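Local coordinates for putative phophotriesterase (Proteus mirabilis, PDB 3RHG), which binds two divalent metal ions such as zinc and is probably a hydrolase acting on ester bonds, as in the phosphotriesterase family, at residues F296-Q299 with M300-K303. Residues are numbered along the deposited sequence; the frame is centred on the assembly and turned at random.
Sequences FLKQ and MWAK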
loop_
_atom_site.group_PDB
_atom_site.type_symbol
_atom_site.label_atom_id
_atom_site.label_comp_id
_atom_site.label_asym_id
_atom_site.label_seq_id
_atom_site.Cartn_x
_atom_site.Cartn_y
_atom_site.Cartn_z
ATOM N N PHE A 296 15.246 3.545 -1.972
ATOM C CA PHE A 296 16.100 3.684 -3.144
ATOM C C PHE A 296 15.472 4.561 -4.213
ATOM O O PHE A 296 16.062 4.745 -5.282
ATOM C CB PHE A 296 16.504 2.312 -3.718
ATOM C CG PHE A 296 15.451 1.645 -4.598
ATOM C CD1 PHE A 296 15.600 1.643 -5.986
ATOM C CD2 PHE A 296 14.351 0.974 -4.036
ATOM C CE1 PHE A 296 14.647 1.021 -6.824
ATOM C CE2 PHE A 296 13.387 0.337 -4.848
ATOM C CZ PHE A 296 13.546 0.343 -6.241
ATOM N N LEU A 297 14.290 5.099 -3.900
ATOM C CA LEU A 297 13.508 5.966 -4.781
ATOM C C LEU A 297 13.004 7.135 -3.965
ATOM O O LEU A 297 12.735 6.978 -2.772
ATOM C CB LEU A 297 12.300 5.209 -5.349
ATOM C CG LEU A 297 12.559 4.007 -6.261
ATOM C CD1 LEU A 297 11.299 3.139 -6.437
ATOM C CD2 LEU A 297 13.133 4.453 -7.657
ATOM N N LYS A 298 12.855 8.302 -4.587
ATOM C CA LYS A 298 12.401 9.455 -3.829
ATOM C C LYS A 298 10.995 9.234 -3.276
ATOM O O LYS A 298 10.635 9.805 -2.248
ATOM C CB LYS A 298 12.474 10.750 -4.666
ATOM C CG LYS A 298 13.896 11.172 -5.037
ATOM C CD LYS A 298 13.911 12.590 -5.575
ATOM C CE LYS A 298 15.294 12.975 -6.054
ATOM N NZ LYS A 298 15.321 14.377 -6.587
ATOM N N GLN A 299 10.187 8.429 -3.971
ATOM C CA GLN A 299 8.814 8.210 -3.533
ATOM C C GLN A 299 8.760 7.484 -2.186
ATOM O O GLN A 299 7.723 7.498 -1.510
ATOM C CB GLN A 299 8.026 7.405 -4.564
ATOM C CG GLN A 299 8.361 5.936 -4.548
ATOM C CD GLN A 299 7.712 5.225 -5.720
ATOM O OE1 GLN A 299 8.238 5.236 -6.833
ATOM N NE2 GLN A 299 6.554 4.613 -5.477
ATOM N N MET A 300 9.867 6.862 -1.785
ATOM C CA MET A 300 9.863 6.146 -0.516
ATOM C C MET A 300 10.088 7.045 0.700
ATOM O O MET A 300 9.851 6.637 1.850
ATOM C CB MET A 300 10.881 5.012 -0.532
ATOM C CG MET A 300 10.591 4.008 -1.629
ATOM S SD MET A 300 11.791 2.685 -1.768
ATOM C CE MET A 300 11.587 1.830 -0.176
ATOM N N TRP A 301 10.555 8.267 0.463
ATOM C CA TRP A 301 10.760 9.196 1.567
ATOM C C TRP A 301 9.431 9.537 2.243
ATOM O O TRP A 301 8.416 9.725 1.554
ATOM C CB TRP A 301 11.367 10.487 1.024
ATOM C CG TRP A 301 12.777 10.354 0.565
ATOM C CD1 TRP A 301 13.689 9.386 0.922
ATOM C CD2 TRP A 301 13.470 11.268 -0.281
ATOM N NE1 TRP A 301 14.902 9.645 0.322
ATOM C CE2 TRP A 301 14.789 10.789 -0.431
ATOM C CE3 TRP A 301 13.088 12.432 -0.960
ATOM C CZ2 TRP A 301 15.739 11.447 -1.224
ATOM C CZ3 TRP A 301 14.029 13.088 -1.727
ATOM C CH2 TRP A 301 15.341 12.596 -1.855
ATOM N N ALA A 302 9.429 9.614 3.577
ATOM C CA ALA A 302 8.220 10.001 4.319
ATOM C C ALA A 302 7.667 11.378 3.924
ATOM O O ALA A 302 6.446 11.574 3.896
ATOM C CB ALA A 302 8.466 9.936 5.828
ATOM N N LYS A 303 8.551 12.329 3.615
ATOM C CA LYS A 303 8.118 13.669 3.201
ATOM C C LYS A 303 7.273 13.621 1.917
ATOM O O LYS A 303 6.511 14.548 1.600
ATOM C CB LYS A 303 9.335 14.597 3.023
ATOM C CG LYS A 303 10.279 14.188 1.890
ATOM C CD LYS A 303 11.683 14.768 2.065
ATOM C CE LYS A 303 11.804 16.126 1.409
ATOM N NZ LYS A 303 10.748 17.059 1.882
#
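Phe296 meets Met300 twice through the thioether sulfur. Its backbone N gives a weak hydrogen bond to Met300 SD (3.6 Å). Its ring carbon CD2 lies 3.8 Å from Met300 SD, a Met-aromatic contact in which the sulfur stands oblique to the ring. A polarisable thioether suits this place because it can accept an N-H and still pack against an aromatic. The ring also lines the benzoic acid pocket and touches the zinc ligand His25. Leu297 covers one face of that ring with CG, while its O accepts Met300 N at 3.0 Å; its CB packs loosely on Met300 CG. Lys298 repeats the i to i+3 pattern, its O taking Trp301 N at 3.1 Å, as in a 3-10 turn. With CG anti to its carbonyl carbon (chi1 -66°) and the chain extended beyond, Lys298 runs alongside the indole, CG making a CH-pi contact over the face of the six-membered ring of Trp301, 4.1 Å from its centroid. A long aliphatic stem can thus cover the aromatic face while NZ reaches a salt bridge with Asp67. Gln299 folds CG back between its own N and carbonyl carbon (chi1 76°), bringing CG to 3.3 Å from Met300 N; its amide is bound by Asn68 and by Leu58 O. The turn therefore follows strand 289-291 at the mouth of the barrel with the amides of Met300 and Trp301 bonded to the carbonyls three residues back and the polar ends of Lys298 and Gln299 tied to Leu58, Asp67 and Asn68, which probably helps to hold Phe296 beside the binuclear metal site.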